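Local coordinates for UPF0062 protein MJ1593 (Methanocaldococcus jannaschii, PDB 2YX5) that is a small PurS-type protein of the UPF0062 family, built from a three-stranded antiparallel sheet and two helices and assembled here as a tetramer, at residues Ala25-Leu29 with Gly30-Val34; Lys56-Val59 with Glu60-Lys64. All blocks are in the same frame, centred on the assembly; numbering follows the deposited sequence.

Interaction 1 of 2, residues Ala25-Leu29 with Gly30-Val34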
loop_
_atom_site.group_PDB
_atom_site.type_symbol
_atom_site.label_atom_id
_atom_site.label_comp_id
_atom_site.label_asym_id
_atom_site.label_seq_id
_atom_site.Cartn_x
_atom_site.Cartn_y
_atom_site.Cartn_z
ATOM N N ALA A 25 8.427 -5.635 14.349
ATOM C CA ALA A 25 9.051 -4.344 14.546
ATOM C C ALA A 25 8.532 -3.760 15.859
ATOM O O ALA A 25 9.249 -3.036 16.547
ATOM C CB ALA A 25 8.719 -3.407 13.387
ATOM N N LEU A 26 7.284 -4.062 16.211
ATOM C CA LEU A 26 6.735 -3.524 17.460
ATOM C C LEU A 26 7.376 -4.190 18.679
ATOM O O LEU A 26 7.726 -3.523 19.649
ATOM C CB LEU A 26 5.223 -3.689 17.511
ATOM C CG LEU A 26 4.511 -2.624 16.709
ATOM C CD1 LEU A 26 3.005 -2.881 16.727
ATOM C CD2 LEU A 26 4.862 -1.266 17.280
ATOM N N ASN A 27 7.527 -5.507 18.623
ATOM C CA ASN A 27 8.160 -6.212 19.716
ATOM C C ASN A 27 9.606 -5.762 19.793
ATOM O O ASN A 27 10.150 -5.558 20.882
ATOM C CB ASN A 27 8.100 -7.722 19.497
ATOM C CG ASN A 27 6.691 -8.260 19.565
ATOM O OD1 ASN A 27 5.831 -7.716 20.271
ATOM N ND2 ASN A 27 6.446 -9.344 18.841
ATOM N N PHE A 28 10.225 -5.594 18.632
ATOM C CA PHE A 28 11.610 -5.172 18.587
ATOM C C PHE A 28 11.841 -3.866 19.338
ATOM O O PHE A 28 12.890 -3.666 19.938
ATOM C CB PHE A 28 12.070 -4.989 17.145
ATOM C CG PHE A 28 13.469 -4.455 17.032
ATOM C CD1 PHE A 28 14.559 -5.328 17.003
ATOM C CD2 PHE A 28 13.702 -3.079 17.012
ATOM C CE1 PHE A 28 15.851 -4.841 16.957
ATOM C CE2 PHE A 28 14.996 -2.583 16.968
ATOM C CZ PHE A 28 16.076 -3.468 16.939
ATOM N N LEU A 29 10.873 -2.967 19.295
ATOM C CA LEU A 29 11.039 -1.697 19.970
ATOM C C LEU A 29 10.694 -1.724 21.457
ATOM O O LEU A 29 10.824 -0.702 22.152
ATOM C CB LEU A 29 10.219 -0.618 19.264
ATOM C CG LEU A 29 10.758 -0.253 17.883
ATOM C CD1 LEU A 29 9.732 0.634 17.179
ATOM C CD2 LEU A 29 12.113 0.438 18.007
ATOM N N GLY A 30 10.256 -2.881 21.946
ATOM C CA GLY A 30 9.922 -2.984 23.351
ATOM C C GLY A 30 8.489 -3.367 23.641
ATOM O O GLY A 30 8.223 -3.997 24.657
ATOM N N PHE A 31 7.561 -2.994 22.771
ATOM C CA PHE A 31 6.153 -3.333 22.987
ATOM C C PHE A 31 5.914 -4.851 22.919
ATOM O O PHE A 31 5.355 -5.362 21.943
ATOM C CB PHE A 31 5.280 -2.640 21.943
ATOM C CG PHE A 31 5.510 -1.163 21.839
ATOM C CD1 PHE A 31 4.750 -0.270 22.597
ATOM C CD2 PHE A 31 6.472 -0.653 20.949
ATOM C CE1 PHE A 31 4.936 1.113 22.468
ATOM C CE2 PHE A 31 6.670 0.728 20.810
ATOM C CZ PHE A 31 5.900 1.614 21.569
ATOM N N ASN A 32 6.330 -5.571 23.958
ATOM C CA ASN A 32 6.141 -7.022 23.986
ATOM C C ASN A 32 4.710 -7.438 24.318
ATOM O O ASN A 32 4.347 -8.614 24.246
ATOM C CB ASN A 32 7.148 -7.647 24.933
ATOM C CG ASN A 32 8.545 -7.606 24.357
ATOM O OD1 ASN A 32 8.802 -8.173 23.283
ATOM N ND2 ASN A 32 9.456 -6.922 25.046
ATOM N N ASN A 33 3.905 -6.436 24.674
ATOM C CA ASN A 33 2.466 -6.606 24.957
ATOM C C ASN A 33 1.750 -6.980 23.660
ATOM O O ASN A 33 0.745 -7.771 23.677
ATOM C CB ASN A 33 1.881 -5.270 25.429
ATOM C CG ASN A 33 1.842 -5.197 26.901
ATOM O OD1 ASN A 33 1.553 -6.244 27.563
ATOM N ND2 ASN A 33 2.116 -4.009 27.480
ATOM N N VAL A 34 2.225 -6.395 22.552
ATOM C CA VAL A 34 1.627 -6.650 21.249
ATOM C C VAL A 34 1.801 -8.113 20.917
ATOM O O VAL A 34 2.919 -8.622 20.796
ATOM C CB VAL A 34 2.247 -5.764 20.149
ATOM C CG1 VAL A 34 1.549 -6.025 18.811
ATOM C CG2 VAL A 34 2.105 -4.289 20.539
#
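A Schellman motif ends helix 17-28, and the chain then folds back over the last helical turn so that Phe31 and Val34 meet Leu26. The motif rests on Gly30, the first residue to leave helical geometry, whose positive phi of 120° would press a beta carbon against the carbonyl oxygen of Leu29. Two backbone bonds return to the helix. Gly30 N donates to Asn27 O at 2.9 Å, approaching from well above the carbonyl plane, whereas the bond from Phe31 N to Leu26 O, at 3.2 Å, is weak and strongly bent (121°). Beyond the cap, Phe31 is the centre of an inverse gamma turn and the first residue of a type I beta turn that ends at Val34, where strand 34-47 starts.

The side chains follow this reversal. Leu26 divides its two methyls between partners: CD2 lies 4.1 Å from Phe31 CD2, and CD1 lies 4.0 Å from Val34 CG1. Because Phe31 CG stands anti to its own carbonyl carbon (chi1 -52°), the ring is carried back beside the helix end. Its edge, and not its face, is turned to the helix there, with Leu26 O in the ring plane 3.4 Å from Phe31 CD2.

The apolar group continues into the second subunit, whose Met62 packs on both Leu26 and Phe31, and Val34 joins an antiparallel strand of that subunit, extending the sheet across the interface. Phe28, by contrast, points away from the turn and packs on Phe28 of the third subunit. Further along the same edge of the Phe31 ring, CE2 lies 4.1 Å from Leu29 CB.

Interaction 2 of 2, residues Lys56-Val59 with Glu60-Lys64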
loop_
_atom_site.group_PDB
_atom_site.type_symbol
_atom_site.label_atom_id
_atom_site.label_comp_id
_atom_site.label_asym_id
_atom_site.label_seq_id
_atom_site.Cartn_x
_atom_site.Cartn_y
_atom_site.Cartn_z
ATOM N N LYS A 56 -25.499 -0.892 -1.366
ATOM C CA LYS A 56 -24.688 -2.055 -1.040
ATOM C C LYS A 56 -24.583 -2.951 -2.278
ATOM O O LYS A 56 -23.529 -3.523 -2.563
ATOM C CB LYS A 56 -25.310 -2.827 0.136
ATOM C CG LYS A 56 -24.524 -4.069 0.606
ATOM C CD LYS A 56 -25.233 -4.744 1.794
ATOM C CE LYS A 56 -24.607 -6.085 2.205
ATOM N NZ LYS A 56 -23.545 -5.974 3.242
ATOM N N GLU A 57 -25.673 -3.058 -3.024
ATOM C CA GLU A 57 -25.650 -3.874 -4.224
ATOM C C GLU A 57 -24.692 -3.258 -5.224
ATOM O O GLU A 57 -23.910 -3.942 -5.861
ATOM C CB GLU A 57 -27.048 -3.962 -4.847
ATOM C CG GLU A 57 -28.016 -4.837 -4.078
ATOM C CD GLU A 57 -29.350 -4.986 -4.783
ATOM O OE1 GLU A 57 -30.083 -3.982 -4.916
ATOM O OE2 GLU A 57 -29.663 -6.114 -5.210
ATOM N N GLU A 58 -24.750 -1.948 -5.350
ATOM C CA GLU A 58 -23.901 -1.288 -6.309
ATOM C C GLU A 58 -22.402 -1.403 -5.992
ATOM O O GLU A 58 -21.603 -1.725 -6.873
ATOM C CB GLU A 58 -24.320 0.174 -6.438
ATOM C CG GLU A 58 -23.978 0.784 -7.793
ATOM C CD GLU A 58 -24.255 2.273 -7.856
ATOM O OE1 GLU A 58 -25.339 2.712 -7.397
ATOM O OE2 GLU A 58 -23.387 3.009 -8.380
ATOM N N VAL A 59 -22.026 -1.148 -4.742
ATOM C CA VAL A 59 -20.623 -1.218 -4.363
ATOM C C VAL A 59 -20.195 -2.671 -4.472
ATOM O O VAL A 59 -19.041 -2.978 -4.771
ATOM C CB VAL A 59 -20.383 -0.643 -2.921
ATOM C CG1 VAL A 59 -20.813 0.813 -2.876
ATOM C CG2 VAL A 59 -21.163 -1.420 -1.889
ATOM N N GLU A 60 -21.160 -3.559 -4.269
ATOM C CA GLU A 60 -20.916 -4.987 -4.357
ATOM C C GLU A 60 -20.376 -5.240 -5.748
ATOM O O GLU A 60 -19.394 -5.965 -5.911
ATOM C CB GLU A 60 -22.216 -5.748 -4.153
ATOM C CG GLU A 60 -22.136 -6.806 -3.080
ATOM C CD GLU A 60 -23.469 -7.014 -2.387
ATOM O OE1 GLU A 60 -24.492 -7.193 -3.092
ATOM O OE2 GLU A 60 -23.491 -6.997 -1.135
ATOM N N GLU A 61 -21.018 -4.627 -6.744
ATOM C CA GLU A 61 -20.585 -4.746 -8.123
ATOM C C GLU A 61 -19.211 -4.103 -8.343
ATOM O O GLU A 61 -18.371 -4.650 -9.060
ATOM C CB GLU A 61 -21.598 -4.088 -9.044
ATOM C CG GLU A 61 -22.700 -4.997 -9.445
ATOM C CD GLU A 61 -22.177 -6.165 -10.235
ATOM O OE1 GLU A 61 -21.557 -5.907 -11.297
ATOM O OE2 GLU A 61 -22.382 -7.323 -9.793
ATOM N N MET A 62 -18.990 -2.933 -7.746
ATOM C CA MET A 62 -17.706 -2.234 -7.870
ATOM C C MET A 62 -16.574 -3.155 -7.417
ATOM O O MET A 62 -15.535 -3.241 -8.060
ATOM C CB MET A 62 -17.705 -0.976 -7.008
ATOM C CG MET A 62 -18.689 0.090 -7.456
ATOM S SD MET A 62 -18.784 1.417 -6.227
ATOM C CE MET A 62 -20.557 1.851 -6.238
ATOM N N CYS A 63 -16.810 -3.836 -6.303
ATOM C CA CYS A 63 -15.864 -4.770 -5.724
ATOM C C CYS A 63 -15.644 -5.909 -6.695
ATOM O O CYS A 63 -14.507 -6.234 -7.052
ATOM C CB CYS A 63 -16.422 -5.366 -4.413
ATOM S SG CYS A 63 -16.350 -4.320 -2.948
ATOM N N LYS A 64 -16.760 -6.510 -7.103
ATOM C CA LYS A 64 -16.756 -7.649 -8.001
ATOM C C LYS A 64 -16.006 -7.401 -9.270
ATOM O O LYS A 64 -15.324 -8.295 -9.744
ATOM C CB LYS A 64 -18.176 -8.090 -8.358
ATOM C CG LYS A 64 -18.212 -9.341 -9.240
ATOM C CD LYS A 64 -19.612 -9.647 -9.762
ATOM C CE LYS A 64 -20.612 -9.825 -8.628
ATOM N NZ LYS A 64 -20.246 -10.951 -7.729
#
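Val59 and Met62, three residues apart on one face of helix 52-67, make the closest apolar contact here, with Val59 CG1 3.5 Å from Met62 CE. The Met62 chain leaves its backbone with CG anti to the carbonyl carbon and then bends at chi3 (-142°), which brings the terminal methyl back along the helix toward Val59. Met62 CE also meets Glu58, 3.7 Å from Glu58 OE2, and so sits between an isopropyl group and a carboxylate-bearing chain.

One turn of helix also brings Lys56 across Glu60 at a slant. Here the lysine offers its methylenes, with CG and CE each 3.6 Å from Glu60 OE2, while NZ stays 4.5 Å from that oxygen, beyond a salt bridge; the opposite charges may still attract weakly.

Four successive i to i+4 backbone bonds set this spacing. Their N-H...O angles open from 138° in the bond from Glu60 N to Lys56 O to 162° in that from Cys63 N to Val59 O.

Outward, Glu58 OE1 makes a weak hydrogen bond with Asn33 of the second subunit, whose Phe31 packs on Glu58, Glu61 and Met62. Lys56 NZ bonds weakly to Ile77 O. The buried face lies over the sheet: Val59 touches all three strands, Met62 reaches strand 34-47, and Cys63 rests on strands 2-10 and 73-81.

Both contacts are local, yet they hold different places in the fold. Interaction 1 lies at the chain's periphery, about 25 Å from centre to centre, where a helix hands over to a strand; it is the more exposed, and other subunits partly cover it. Interaction 2, about 14 Å from the chain's centre on the opposite side, is more buried, its Val59-Met62-Cys63 face against the sheet. Glycine-dependent capping and an aromatic edge serve the first, regular helical bonding and a sulfur-containing apolar face the second. They do not touch within the chain. The assembly joins them: Leu26 and Phe31 pack on the Glu58-Met62 side of a neighbouring subunit's helix, and Asn33 bonds weakly to its Glu58.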